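Local coordinates for protein diol-dehydratase (Roseburia inulinivorans, PDB 5I2A) that dehydrates 1,2-propanediol as a B12-independent diol dehydratase of the glycyl radical enzyme family, at residues Ala54-Glu58 with Ile212-Val217; Val186-Met190 with Leu207-Leu211. All blocks are in the same frame, centred on the assembly; numbering follows the deposited sequence.

Both contacts use helix 200-233. Contact 2 comes first on that helix, at residues 207-211, where helix 171-190 runs back against it. Contact 1 follows directly, at 212-217, where helix 49-63 lies alongside. The two centres are about 13 Å apart. They also touch: CB of Ala-54 packs 3.5 Å from O of Ser-209. Along the chain, contact 2 is nested inside the loop closed by contact 1. Both lie on the same side of the chain, about 27 and 32 Å from its centre, within the pyruvate formate lyase-like family region. Helix 200-233 thus packs against both helix 49-63 and the helix just before it, 171-190.

Contact 1: residues Ala54-Glu58 with Ile212-Val217; sequences ARAFE and ISCDAV
Phe-57 lays its ring beside Ser-213 and Val-217 of a parallel helix. The contact is side-by-side helix packing in the helical part of the pyruvate formate lyase-like fold. Segments 54-58 and 212-217 are both alpha-helical and belong to helices 49-63 and 200-233. Their local axes run in nearly the same direction, 6° apart, and approach to 8.6 Å. The closest CA pairs are Ala-54 with Ser-213, 5.5 Å, and Glu-58 with Ala-216, 4.7 Å. Small residues permit this approach: CB of Ala-216 sits 3.6 Å from CA of Glu-58, and CB of Ala-54 lies 3.7 Å from OG of Ser-213. That hydroxyl is hydrogen-bonded to the backbone O of Ser-209.

The t rotamer of Phe-57 carries the ring toward the second helix. CB of Ser-213 meets its edge, 3.8 Å from CD2. CE2 of Phe-57 touches CG2 of Val-217 at 3.7 Å. Val-275 of helix 262-279 touches both Phe-57 and Val-217.

Ile-212, in an mt rotamer, packs on the flank away from the Phe-57 ring. Its CG2 is 4.2 Å from CB of Ala-54, and its CD1 lies over one face of the Arg-55 guanidinium, 3.5 Å from CZ. Arg-55 begins pointing away but returns through an mm start. Its NH1 makes a salt bridge to OE1 of Glu-58, 3.1 Å, within one helix turn. A water joins the helices, donating to OE2 of Glu-58 at 2.7 Å and to the backbone O of Ile-212 at 2.8 Å.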
loop_
_atom_site.group_PDB
_atom_site.type_symbol
_atom_site.label_atom_id
_atom_site.label_comp_id
_atom_site.label_asym_id
_atom_site.label_seq_id
_atom_site.Cartn_x
_atom_site.Cartn_y
_atom_site.Cartn_z
ATOM N N ALA A 54 -12.831 6.172 6.474
ATOM C CA ALA A 54 -14.287 6.080 6.575
ATOM C C ALA A 54 -14.738 6.391 7.990
ATOM O O ALA A 54 -15.668 7.174 8.188
ATOM C CB ALA A 54 -14.779 4.705 6.156
ATOM N N ARG A 55 -14.056 5.793 8.965
ATOM C CA ARG A 55 -14.372 6.012 10.367
ATOM C C ARG A 55 -14.108 7.461 10.775
ATOM O O ARG A 55 -14.846 8.015 11.564
ATOM C CB ARG A 55 -13.573 5.058 11.266
ATOM C CG ARG A 55 -14.011 3.596 11.156
ATOM C CD ARG A 55 -15.391 3.378 11.742
ATOM N NE ARG A 55 -15.762 1.963 11.741
ATOM C CZ ARG A 55 -17.012 1.523 11.825
ATOM N NH1 ARG A 55 -18.013 2.394 11.914
ATOM N NH2 ARG A 55 -17.264 0.219 11.816
ATOM N N ALA A 56 -13.057 8.069 10.242
ATOM C CA ALA A 56 -12.782 9.457 10.577
ATOM C C ALA A 56 -13.858 10.378 9.957
ATOM O O ALA A 56 -14.340 11.286 10.609
ATOM C CB ALA A 56 -11.389 9.849 10.127
ATOM N N PHE A 57 -14.244 10.106 8.713
ATOM C CA PHE A 57 -15.301 10.862 8.034
ATOM C C PHE A 57 -16.584 10.720 8.846
ATOM O O PHE A 57 -17.277 11.692 9.105
ATOM C CB PHE A 57 -15.480 10.351 6.602
ATOM C CG PHE A 57 -16.443 11.150 5.743
ATOM C CD1 PHE A 57 -16.301 12.518 5.576
ATOM C CD2 PHE A 57 -17.449 10.499 5.033
ATOM C CE1 PHE A 57 -17.162 13.230 4.745
ATOM C CE2 PHE A 57 -18.305 11.198 4.192
ATOM C CZ PHE A 57 -18.157 12.566 4.048
ATOM N N GLU A 58 -16.871 9.498 9.275
ATOM C CA GLU A 58 -18.018 9.252 10.132
ATOM C C GLU A 58 -17.937 10.061 11.432
ATOM O O GLU A 58 -18.900 10.711 11.819
ATOM C CB GLU A 58 -18.136 7.765 10.433
ATOM C CG GLU A 58 -19.124 7.392 11.536
ATOM C CD GLU A 58 -19.060 5.900 11.839
ATOM O OE1 GLU A 58 -18.030 5.459 12.366
ATOM O OE2 GLU A 58 -20.010 5.171 11.519
ATOM N N ILE A 212 -20.189 2.858 5.443
ATOM C CA ILE A 212 -19.978 3.708 6.594
ATOM C C ILE A 212 -20.012 5.192 6.197
ATOM O O ILE A 212 -20.650 6.004 6.870
ATOM C CB ILE A 212 -18.657 3.353 7.290
ATOM C CG1 ILE A 212 -18.782 1.959 7.916
ATOM C CG2 ILE A 212 -18.308 4.389 8.357
ATOM C CD1 ILE A 212 -17.474 1.332 8.326
ATOM N N SER A 213 -19.368 5.531 5.087
ATOM C CA SER A 213 -19.324 6.921 4.640
ATOM C C SER A 213 -20.712 7.413 4.203
ATOM O O SER A 213 -21.076 8.552 4.461
ATOM C CB SER A 213 -18.315 7.093 3.492
ATOM O OG SER A 213 -17.020 6.667 3.884
ATOM N N CYS A 214 -21.478 6.562 3.534
ATOM C CA CYS A 214 -22.819 6.956 3.140
ATOM C C CYS A 214 -23.704 7.186 4.372
ATOM O O CYS A 214 -24.419 8.190 4.451
ATOM C CB CYS A 214 -23.439 5.913 2.223
ATOM S SG CYS A 214 -22.764 5.928 0.561
ATOM N N ASP A 215 -23.631 6.284 5.346
ATOM C CA ASP A 215 -24.423 6.442 6.562
ATOM C C ASP A 215 -23.997 7.673 7.375
ATOM O O ASP A 215 -24.831 8.303 8.019
ATOM C CB ASP A 215 -24.357 5.177 7.417
ATOM C CG ASP A 215 -25.214 4.054 6.846
ATOM O OD1 ASP A 215 -26.238 4.363 6.201
ATOM O OD2 ASP A 215 -24.866 2.868 7.027
ATOM N N ALA A 216 -22.716 8.032 7.317
ATOM C CA ALA A 216 -22.236 9.253 7.956
ATOM C C ALA A 216 -22.891 10.520 7.370
ATOM O O ALA A 216 -23.236 11.445 8.091
ATOM C CB ALA A 216 -20.726 9.344 7.833
ATOM N N VAL A 217 -23.045 10.560 6.057
ATOM C CA VAL A 217 -23.651 11.719 5.420
ATOM C C VAL A 217 -25.154 11.766 5.744
ATOM O O VAL A 217 -25.716 12.832 5.945
ATOM C CB VAL A 217 -23.437 11.699 3.901
ATOM C CG1 VAL A 217 -24.138 12.884 3.237
ATOM C CG2 VAL A 217 -21.933 11.690 3.570
HETATM O O HOH W 1 -21.563 5.914 9.501
#

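Contact 2: residues Val186-Met190 with Leu207-Leu211; sequences VRKEM and LESIL
Two consecutive helices of the chain pack antiparallel here. Segment 186-190 is the last turn of helix 171-190, and segment 207-211 lies in helix 200-233. Together with the connection between them they form a helical hairpin. The local axes cross at -159° and come within 10.1 Å. Val-186 and Leu-207 are the closest CA pair, at 6.3 Å.

Val-186 takes the t rotamer and spreads its methyls over three partners. CG1 lies 3.9 Å from CB of Leu-207 and 3.8 Å from CD2 of Leu-211. CG2 meets CG2 of Ile-210 at 3.6 Å. Leu-207, Ile-210 and Leu-211 are all mt and all point toward helix 171-190. Ile-535 of helix 534-537 touches Val-186, Glu-189 and Ile-210.

Met-190 starts sideways, but its extended mtt chain brings CE across the gap. That methyl sits 3.7 Å from both CB of Leu-207 and CD1 of Leu-211, and 3.6 Å from CD of Glu-208. Arg-187 begins pointing away, yet in the conformer given its end returns: NE is 3.9 Å from CD1 of Leu-211, and CD2 of Leu-211 lies over one guanidinium face. Glu-189 gives its CG to CD1 of Leu-207, 4.0 Å, while its carboxylate leads away to a salt bridge with Lys-203.

The two segments meet mainly through apolar packing. Arg-187 and Glu-208 bring the ends of their side chains to its border, and Glu-189 adds its CG.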
loop_
_atom_site.group_PDB
_atom_site.type_symbol
_atom_site.label_atom_id
_atom_site.label_comp_id
_atom_site.label_asym_id
_atom_site.label_seq_id
_atom_site.Cartn_x
_atom_site.Cartn_y
_atom_site.Cartn_z
ATOM N N VAL A 186 -23.664 -0.996 -3.575
ATOM C CA VAL A 186 -22.495 -1.537 -2.904
ATOM C C VAL A 186 -22.772 -2.956 -2.414
ATOM O O VAL A 186 -21.981 -3.869 -2.657
ATOM C CB VAL A 186 -22.071 -0.637 -1.733
ATOM C CG1 VAL A 186 -21.009 -1.328 -0.851
ATOM C CG2 VAL A 186 -21.553 0.687 -2.271
ATOM N N ARG A 187 -23.908 -3.139 -1.747
ATOM C CA ARG A 187 -24.271 -4.446 -1.224
ATOM C C ARG A 187 -24.441 -5.461 -2.345
ATOM O O ARG A 187 -24.065 -6.615 -2.198
ATOM C CB ARG A 187 -25.539 -4.348 -0.372
ATOM C CG ARG A 187 -25.297 -3.533 0.884
ATOM C CD ARG A 187 -26.286 -3.809 1.993
ATOM N NE ARG A 187 -25.867 -3.164 3.235
ATOM C CZ ARG A 187 -26.304 -1.975 3.640
ATOM N NH1 ARG A 187 -27.179 -1.308 2.896
ATOM N NH2 ARG A 187 -25.879 -1.460 4.785
ATOM N N LYS A 188 -24.969 -5.028 -3.481
ATOM C CA LYS A 188 -25.084 -5.920 -4.616
ATOM C C LYS A 188 -23.698 -6.326 -5.147
ATOM O O LYS A 188 -23.498 -7.475 -5.540
ATOM C CB LYS A 188 -25.906 -5.303 -5.733
ATOM C CG LYS A 188 -26.378 -6.342 -6.742
ATOM C CD LYS A 188 -27.843 -6.712 -6.495
ATOM C CE LYS A 188 -28.189 -8.113 -7.002
ATOM N NZ LYS A 188 -28.030 -9.170 -5.960
ATOM N N GLU A 189 -22.738 -5.404 -5.147
ATOM C CA GLU A 189 -21.388 -5.761 -5.597
ATOM C C GLU A 189 -20.713 -6.707 -4.594
ATOM O O GLU A 189 -19.968 -7.605 -4.980
ATOM C CB GLU A 189 -20.531 -4.514 -5.807
ATOM C CG GLU A 189 -19.126 -4.821 -6.278
ATOM C CD GLU A 189 -19.110 -5.484 -7.647
ATOM O OE1 GLU A 189 -20.006 -5.186 -8.463
ATOM O OE2 GLU A 189 -18.212 -6.304 -7.899
ATOM N N MET A 190 -20.993 -6.510 -3.308
ATOM C CA MET A 190 -20.472 -7.398 -2.270
ATOM C C MET A 190 -20.822 -8.867 -2.525
ATOM O O MET A 190 -20.035 -9.768 -2.215
ATOM C CB MET A 190 -21.001 -6.976 -0.910
ATOM C CG MET A 190 -20.338 -5.733 -0.354
ATOM S SD MET A 190 -21.039 -5.332 1.254
ATOM C CE MET A 190 -19.842 -4.135 1.851
ATOM N N LEU A 207 -15.488 -1.535 0.085
ATOM C CA LEU A 207 -16.948 -1.521 -0.008
ATOM C C LEU A 207 -17.593 -1.241 1.363
ATOM O O LEU A 207 -18.533 -0.465 1.440
ATOM C CB LEU A 207 -17.471 -2.837 -0.606
ATOM C CG LEU A 207 -17.053 -3.113 -2.064
ATOM C CD1 LEU A 207 -17.601 -4.430 -2.597
ATOM C CD2 LEU A 207 -17.477 -1.967 -2.986
ATOM N N GLU A 208 -17.085 -1.842 2.441
ATOM C CA GLU A 208 -17.633 -1.560 3.772
ATOM C C GLU A 208 -17.413 -0.104 4.142
ATOM O O GLU A 208 -18.260 0.512 4.778
ATOM C CB GLU A 208 -17.006 -2.440 4.855
ATOM C CG GLU A 208 -17.162 -3.932 4.650
ATOM C CD GLU A 208 -18.479 -4.476 5.156
ATOM O OE1 GLU A 208 -19.390 -3.675 5.478
ATOM O OE2 GLU A 208 -18.594 -5.721 5.242
ATOM N N SER A 209 -16.255 0.426 3.756
ATOM C CA SER A 209 -15.923 1.828 3.990
ATOM C C SER A 209 -16.911 2.776 3.310
ATOM O O SER A 209 -17.245 3.823 3.853
ATOM C CB SER A 209 -14.510 2.135 3.494
ATOM O OG SER A 209 -13.561 1.432 4.268
ATOM N N ILE A 210 -17.363 2.411 2.120
ATOM C CA ILE A 210 -18.372 3.216 1.446
ATOM C C ILE A 210 -19.677 3.238 2.250
ATOM O O ILE A 210 -20.272 4.297 2.437
ATOM C CB ILE A 210 -18.649 2.712 0.029
ATOM C CG1 ILE A 210 -17.412 2.914 -0.855
ATOM C CG2 ILE A 210 -19.875 3.427 -0.561
ATOM C CD1 ILE A 210 -17.557 2.345 -2.303
ATOM N N LEU A 211 -20.108 2.073 2.734
ATOM C CA LEU A 211 -21.348 1.989 3.508
ATOM C C LEU A 211 -21.290 2.930 4.715
ATOM O O LEU A 211 -22.202 3.716 4.962
ATOM C CB LEU A 211 -21.612 0.543 3.965
ATOM C CG LEU A 211 -21.928 -0.476 2.865
ATOM C CD1 LEU A 211 -22.242 -1.844 3.463
ATOM C CD2 LEU A 211 -23.072 0.010 1.981
#